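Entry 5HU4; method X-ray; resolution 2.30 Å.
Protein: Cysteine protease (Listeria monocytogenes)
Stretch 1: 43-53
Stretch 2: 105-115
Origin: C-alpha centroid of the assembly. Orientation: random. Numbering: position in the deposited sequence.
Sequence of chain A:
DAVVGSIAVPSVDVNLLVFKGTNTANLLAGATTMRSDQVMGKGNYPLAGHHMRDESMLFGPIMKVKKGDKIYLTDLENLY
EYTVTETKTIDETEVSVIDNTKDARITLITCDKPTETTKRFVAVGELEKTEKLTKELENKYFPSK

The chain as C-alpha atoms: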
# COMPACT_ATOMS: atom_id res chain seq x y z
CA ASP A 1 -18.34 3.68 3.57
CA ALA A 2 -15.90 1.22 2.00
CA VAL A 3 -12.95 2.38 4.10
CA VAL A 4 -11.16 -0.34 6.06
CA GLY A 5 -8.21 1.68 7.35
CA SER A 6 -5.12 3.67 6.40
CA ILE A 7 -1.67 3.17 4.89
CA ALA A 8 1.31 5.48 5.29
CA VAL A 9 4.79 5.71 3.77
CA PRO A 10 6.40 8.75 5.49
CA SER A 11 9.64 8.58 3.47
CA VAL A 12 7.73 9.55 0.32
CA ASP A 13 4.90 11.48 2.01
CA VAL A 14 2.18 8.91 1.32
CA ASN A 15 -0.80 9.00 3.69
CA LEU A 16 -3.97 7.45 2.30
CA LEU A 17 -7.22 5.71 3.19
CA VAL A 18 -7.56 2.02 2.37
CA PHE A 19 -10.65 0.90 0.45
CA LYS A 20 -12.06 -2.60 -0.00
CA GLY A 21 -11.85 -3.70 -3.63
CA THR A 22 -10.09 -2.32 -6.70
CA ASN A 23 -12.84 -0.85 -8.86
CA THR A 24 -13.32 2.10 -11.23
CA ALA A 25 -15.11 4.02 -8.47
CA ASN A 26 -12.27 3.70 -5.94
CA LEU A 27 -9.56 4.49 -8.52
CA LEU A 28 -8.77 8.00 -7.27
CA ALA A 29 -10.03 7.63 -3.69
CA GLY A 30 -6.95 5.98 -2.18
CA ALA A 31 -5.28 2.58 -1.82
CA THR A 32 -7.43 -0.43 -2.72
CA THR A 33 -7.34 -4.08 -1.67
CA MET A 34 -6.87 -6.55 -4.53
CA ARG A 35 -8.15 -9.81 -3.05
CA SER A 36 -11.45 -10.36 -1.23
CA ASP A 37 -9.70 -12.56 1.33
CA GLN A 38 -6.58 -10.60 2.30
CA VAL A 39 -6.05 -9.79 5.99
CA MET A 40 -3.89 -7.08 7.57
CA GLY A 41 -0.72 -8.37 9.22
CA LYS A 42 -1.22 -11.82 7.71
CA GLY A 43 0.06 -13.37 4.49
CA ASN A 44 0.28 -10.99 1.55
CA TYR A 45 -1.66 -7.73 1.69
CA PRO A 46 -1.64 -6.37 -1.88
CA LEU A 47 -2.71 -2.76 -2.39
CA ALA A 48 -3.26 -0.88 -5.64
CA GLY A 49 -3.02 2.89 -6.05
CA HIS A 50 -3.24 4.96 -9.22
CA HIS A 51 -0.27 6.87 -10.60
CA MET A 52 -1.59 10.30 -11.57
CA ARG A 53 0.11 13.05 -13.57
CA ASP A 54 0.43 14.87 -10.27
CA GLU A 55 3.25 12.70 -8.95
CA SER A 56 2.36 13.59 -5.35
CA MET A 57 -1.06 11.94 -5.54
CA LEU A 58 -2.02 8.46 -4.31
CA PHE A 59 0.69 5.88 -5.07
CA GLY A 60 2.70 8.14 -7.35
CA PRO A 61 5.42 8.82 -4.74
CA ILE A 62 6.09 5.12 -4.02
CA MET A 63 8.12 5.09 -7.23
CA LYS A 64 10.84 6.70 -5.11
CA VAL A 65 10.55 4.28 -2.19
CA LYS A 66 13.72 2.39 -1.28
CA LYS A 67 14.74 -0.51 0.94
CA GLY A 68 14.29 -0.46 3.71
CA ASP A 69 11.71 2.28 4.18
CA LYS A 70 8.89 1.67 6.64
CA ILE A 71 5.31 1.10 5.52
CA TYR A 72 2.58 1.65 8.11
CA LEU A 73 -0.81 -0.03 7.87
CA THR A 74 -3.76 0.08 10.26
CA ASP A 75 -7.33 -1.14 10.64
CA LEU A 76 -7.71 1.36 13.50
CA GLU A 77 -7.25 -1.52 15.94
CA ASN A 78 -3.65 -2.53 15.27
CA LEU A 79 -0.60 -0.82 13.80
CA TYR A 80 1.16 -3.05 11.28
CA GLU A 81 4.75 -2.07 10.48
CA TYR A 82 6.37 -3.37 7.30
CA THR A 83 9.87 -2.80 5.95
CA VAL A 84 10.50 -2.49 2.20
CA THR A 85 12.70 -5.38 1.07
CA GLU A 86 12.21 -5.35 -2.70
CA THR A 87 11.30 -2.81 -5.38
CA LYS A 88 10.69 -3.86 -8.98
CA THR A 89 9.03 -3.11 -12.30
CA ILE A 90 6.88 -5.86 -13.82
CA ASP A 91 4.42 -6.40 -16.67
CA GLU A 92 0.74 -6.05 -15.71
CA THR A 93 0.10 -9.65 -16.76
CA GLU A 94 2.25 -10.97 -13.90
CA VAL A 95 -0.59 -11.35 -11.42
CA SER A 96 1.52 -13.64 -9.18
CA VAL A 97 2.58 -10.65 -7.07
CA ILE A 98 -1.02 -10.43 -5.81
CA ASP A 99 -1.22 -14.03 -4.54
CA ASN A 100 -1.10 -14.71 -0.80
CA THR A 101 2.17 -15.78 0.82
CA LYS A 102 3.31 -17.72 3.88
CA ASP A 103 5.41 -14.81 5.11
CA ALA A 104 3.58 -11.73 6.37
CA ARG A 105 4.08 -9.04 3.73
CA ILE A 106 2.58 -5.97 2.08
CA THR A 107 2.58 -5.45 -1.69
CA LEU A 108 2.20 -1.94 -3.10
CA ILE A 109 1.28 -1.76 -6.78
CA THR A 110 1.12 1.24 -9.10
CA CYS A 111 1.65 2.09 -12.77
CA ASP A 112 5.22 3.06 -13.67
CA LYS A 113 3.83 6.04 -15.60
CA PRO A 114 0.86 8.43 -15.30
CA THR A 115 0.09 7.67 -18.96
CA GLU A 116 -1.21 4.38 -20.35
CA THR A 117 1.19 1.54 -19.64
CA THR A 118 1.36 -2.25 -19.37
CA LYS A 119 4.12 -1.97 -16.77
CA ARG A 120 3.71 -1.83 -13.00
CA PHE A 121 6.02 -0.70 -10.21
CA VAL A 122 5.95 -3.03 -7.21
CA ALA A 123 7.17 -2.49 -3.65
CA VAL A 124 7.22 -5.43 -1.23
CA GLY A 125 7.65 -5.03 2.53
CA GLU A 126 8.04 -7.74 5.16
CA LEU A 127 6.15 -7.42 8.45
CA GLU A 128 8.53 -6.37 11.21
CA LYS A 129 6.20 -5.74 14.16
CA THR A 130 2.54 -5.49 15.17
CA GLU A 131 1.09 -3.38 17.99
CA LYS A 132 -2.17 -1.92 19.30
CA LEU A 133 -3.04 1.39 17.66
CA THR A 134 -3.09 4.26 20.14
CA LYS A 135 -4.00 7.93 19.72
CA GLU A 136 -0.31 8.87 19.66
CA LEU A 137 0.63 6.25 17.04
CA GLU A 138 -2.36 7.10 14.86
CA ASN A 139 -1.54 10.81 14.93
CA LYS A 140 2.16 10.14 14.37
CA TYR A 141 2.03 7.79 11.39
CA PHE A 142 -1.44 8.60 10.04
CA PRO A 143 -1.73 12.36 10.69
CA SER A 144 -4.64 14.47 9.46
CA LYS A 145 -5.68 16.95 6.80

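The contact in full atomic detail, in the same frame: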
# COMPACT_ATOMS: atom_id res chain seq x y z
N GLY A 43 -0.18 -13.01 5.87
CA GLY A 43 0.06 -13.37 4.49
C GLY A 43 0.49 -12.18 3.66
O GLY A 43 1.23 -11.32 4.12
N ASN A 44 0.03 -12.14 2.41
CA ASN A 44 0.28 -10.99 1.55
C ASN A 44 -0.90 -10.04 1.56
O ASN A 44 -2.05 -10.46 1.42
CB ASN A 44 0.60 -11.44 0.13
CG ASN A 44 0.95 -10.28 -0.79
OD1 ASN A 44 1.35 -9.22 -0.32
ND2 ASN A 44 0.80 -10.49 -2.09
N TYR A 45 -0.62 -8.75 1.72
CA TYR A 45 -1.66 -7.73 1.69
C TYR A 45 -1.43 -6.78 0.53
O TYR A 45 -0.86 -5.70 0.71
CB TYR A 45 -1.70 -6.96 3.02
CG TYR A 45 -2.97 -6.17 3.23
CD1 TYR A 45 -4.11 -6.78 3.75
CD2 TYR A 45 -3.04 -4.82 2.92
CE1 TYR A 45 -5.27 -6.06 3.95
CE2 TYR A 45 -4.20 -4.10 3.11
CZ TYR A 45 -5.31 -4.72 3.63
OH TYR A 45 -6.47 -4.00 3.83
N PRO A 46 -1.86 -7.18 -0.68
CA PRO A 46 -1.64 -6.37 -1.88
C PRO A 46 -2.54 -5.14 -1.93
O PRO A 46 -3.74 -5.23 -1.64
CB PRO A 46 -1.98 -7.34 -3.02
CG PRO A 46 -2.97 -8.27 -2.42
CD PRO A 46 -2.58 -8.43 -0.98
N LEU A 47 -1.96 -4.00 -2.27
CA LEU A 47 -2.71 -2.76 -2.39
C LEU A 47 -2.39 -2.05 -3.70
O LEU A 47 -1.23 -1.93 -4.08
CB LEU A 47 -2.41 -1.83 -1.21
CG LEU A 47 -2.98 -2.24 0.15
CD1 LEU A 47 -2.38 -1.40 1.26
CD2 LEU A 47 -4.50 -2.12 0.14
N ALA A 48 -3.43 -1.60 -4.39
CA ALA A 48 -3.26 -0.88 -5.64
C ALA A 48 -3.58 0.60 -5.45
O ALA A 48 -4.50 0.96 -4.72
CB ALA A 48 -4.14 -1.47 -6.73
N GLY A 49 -2.81 1.46 -6.11
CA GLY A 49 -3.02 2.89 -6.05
C GLY A 49 -2.62 3.52 -7.37
O GLY A 49 -1.54 3.24 -7.89
N HIS A 50 -3.48 4.38 -7.90
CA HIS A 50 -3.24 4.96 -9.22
C HIS A 50 -2.03 5.88 -9.23
O HIS A 50 -1.69 6.51 -8.23
CB HIS A 50 -4.48 5.73 -9.69
CG HIS A 50 -4.55 5.91 -11.17
ND1 HIS A 50 -4.74 4.86 -12.04
CD2 HIS A 50 -4.45 7.03 -11.94
CE1 HIS A 50 -4.75 5.32 -13.29
NE2 HIS A 50 -4.58 6.62 -13.25
N HIS A 51 -1.37 5.94 -10.38
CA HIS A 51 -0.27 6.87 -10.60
C HIS A 51 -0.76 8.01 -11.48
O HIS A 51 -0.89 7.86 -12.69
CB HIS A 51 0.92 6.16 -11.24
CG HIS A 51 2.15 7.00 -11.36
ND1 HIS A 51 3.37 6.49 -11.76
CD2 HIS A 51 2.36 8.32 -11.13
CE1 HIS A 51 4.27 7.46 -11.77
NE2 HIS A 51 3.68 8.58 -11.39
N MET A 52 -1.05 9.15 -10.85
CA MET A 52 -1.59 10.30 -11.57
C MET A 52 -0.49 11.18 -12.12
O MET A 52 0.68 11.03 -11.76
CB MET A 52 -2.52 11.11 -10.66
CG MET A 52 -3.72 10.33 -10.15
SD MET A 52 -4.86 11.35 -9.21
CE MET A 52 -5.47 12.44 -10.49
N ARG A 53 -0.85 12.11 -13.01
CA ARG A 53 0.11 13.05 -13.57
C ARG A 53 0.74 13.87 -12.46
O ARG A 53 1.95 14.13 -12.47
CB ARG A 53 -0.55 13.96 -14.61
CG ARG A 53 0.43 14.82 -15.38
CD ARG A 53 1.42 13.95 -16.14
NE ARG A 53 2.63 14.68 -16.50
CZ ARG A 53 3.74 14.71 -15.76
NH1 ARG A 53 3.79 14.03 -14.62
NH2 ARG A 53 4.79 15.40 -16.17
N ARG A 105 3.52 -10.08 4.59
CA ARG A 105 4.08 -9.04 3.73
C ARG A 105 3.01 -8.09 3.19
O ARG A 105 1.83 -8.42 3.17
CB ARG A 105 4.83 -9.67 2.55
CG ARG A 105 3.93 -10.52 1.66
CD ARG A 105 4.57 -10.76 0.30
NE ARG A 105 5.82 -11.51 0.41
CZ ARG A 105 6.69 -11.65 -0.59
NH1 ARG A 105 6.44 -11.09 -1.76
NH2 ARG A 105 7.80 -12.35 -0.41
N ILE A 106 3.45 -6.91 2.77
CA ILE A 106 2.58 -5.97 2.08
C ILE A 106 3.11 -5.75 0.66
O ILE A 106 4.32 -5.74 0.44
CB ILE A 106 2.47 -4.63 2.84
CG1 ILE A 106 1.34 -3.77 2.26
CG2 ILE A 106 3.80 -3.87 2.82
CD1 ILE A 106 1.13 -2.46 2.99
N THR A 107 2.20 -5.61 -0.29
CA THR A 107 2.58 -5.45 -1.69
C THR A 107 1.92 -4.23 -2.31
O THR A 107 0.73 -4.23 -2.59
CB THR A 107 2.22 -6.70 -2.52
OG1 THR A 107 2.81 -7.86 -1.92
CG2 THR A 107 2.72 -6.56 -3.94
N LEU A 108 2.71 -3.18 -2.52
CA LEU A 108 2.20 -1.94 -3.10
C LEU A 108 2.37 -1.94 -4.61
O LEU A 108 3.46 -2.17 -5.13
CB LEU A 108 2.91 -0.74 -2.48
CG LEU A 108 2.91 -0.68 -0.95
CD1 LEU A 108 3.42 0.67 -0.47
CD2 LEU A 108 1.52 -0.96 -0.41
N ILE A 109 1.27 -1.69 -5.32
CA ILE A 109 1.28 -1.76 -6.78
C ILE A 109 0.76 -0.47 -7.42
O ILE A 109 -0.33 0.01 -7.08
CB ILE A 109 0.43 -2.94 -7.29
CG1 ILE A 109 0.89 -4.25 -6.63
CG2 ILE A 109 0.51 -3.05 -8.80
CD1 ILE A 109 0.11 -5.46 -7.07
N THR A 110 1.53 0.07 -8.35
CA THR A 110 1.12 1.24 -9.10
C THR A 110 1.71 1.20 -10.51
O THR A 110 2.66 0.47 -10.77
CB THR A 110 1.55 2.55 -8.41
OG1 THR A 110 0.85 3.66 -8.99
CG2 THR A 110 3.05 2.77 -8.55
N CYS A 111 1.13 1.98 -11.42
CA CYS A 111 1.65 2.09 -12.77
C CYS A 111 3.00 2.81 -12.74
O CYS A 111 3.21 3.68 -11.89
CB CYS A 111 0.67 2.82 -13.68
SG CYS A 111 -1.02 2.18 -13.63
N ASP A 112 3.90 2.45 -13.64
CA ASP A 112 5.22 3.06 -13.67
C ASP A 112 5.18 4.43 -14.34
O ASP A 112 6.15 5.19 -14.30
CB ASP A 112 6.23 2.15 -14.37
CG ASP A 112 6.04 2.12 -15.87
OD1 ASP A 112 4.89 2.02 -16.33
OD2 ASP A 112 7.06 2.20 -16.60
N LYS A 113 4.04 4.75 -14.97
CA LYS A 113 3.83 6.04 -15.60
C LYS A 113 2.42 6.55 -15.32
O LYS A 113 1.52 5.76 -15.01
CB LYS A 113 4.05 5.96 -17.12
CG LYS A 113 5.16 5.03 -17.56
CD LYS A 113 5.20 4.89 -19.08
CE LYS A 113 6.26 5.79 -19.68
NZ LYS A 113 7.60 5.56 -19.06
N PRO A 114 2.21 7.88 -15.40
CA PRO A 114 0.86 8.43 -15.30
C PRO A 114 0.06 8.25 -16.59
O PRO A 114 -1.17 8.38 -16.59
CB PRO A 114 1.10 9.91 -15.02
CG PRO A 114 2.43 10.19 -15.62
CD PRO A 114 3.24 8.94 -15.42
N THR A 115 0.75 7.95 -17.69
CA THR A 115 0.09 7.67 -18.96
C THR A 115 -0.24 6.18 -19.05
O THR A 115 0.03 5.43 -18.12
CB THR A 115 0.96 8.07 -20.16
OG1 THR A 115 2.32 7.67 -19.93
CG2 THR A 115 0.93 9.58 -20.35

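Residues 43-53 and 105-115 lie side by side as parallel strands that continue into a loop-to-loop contact, burying 824 Å² in total. The contact is anchored at its C-terminal end by His51 and Pro114, which cover more surface than any other residues here. The CA-to-CB bond of His51 points toward the second stretch, and its t rotamer lays the imidazole against the turn that follows Cys111. There ND1 donates a hydrogen bond to Cys111 O (2.8 Å), which lies near the ring plane, while Pro114 CD sits over one ring face, 4.2 Å from the centroid and close to the ring normal. A flat ring with a polar edge suits this site, since it meets a carbonyl and a proline ring at once. Pro114 also meets backbone and side chain of the first stretch: its CA lies 3.2 Å from His51 O in a CA-H...O contact, and its CG is 3.9 Å from Arg53 CD, in the side chain.

Leu47 is the next largest contributor in the first stretch and belongs to the strand pairing. Its N donates to Thr107 O (2.7 Å) and its O accepts from Ile109 N (2.8 Å), so one residue bridges two alternate partners, as parallel strands require. Tyr45 repeats the pattern, with its N bonded to Arg105 O (2.9 Å) and Thr107 N to Tyr45 O (3.2 Å). Pro46, lacking an amide hydrogen, falls at a position where none is needed for this pairing; its CA instead approaches Thr107 O at 3.3 Å.

Side chains alternate between faces. Leu47 shares one with Ile106 and Leu108, placing CD1 4.1 Å from Ile106 CD1 and CB 4.1 Å from Leu108 CD2. On the other, buried Asn44 accepts a hydrogen bond at OD1 from Thr107 OG1 (2.6 Å). Beyond the paired residues, Thr110 OG1 donates to Gly49 O (2.7 Å).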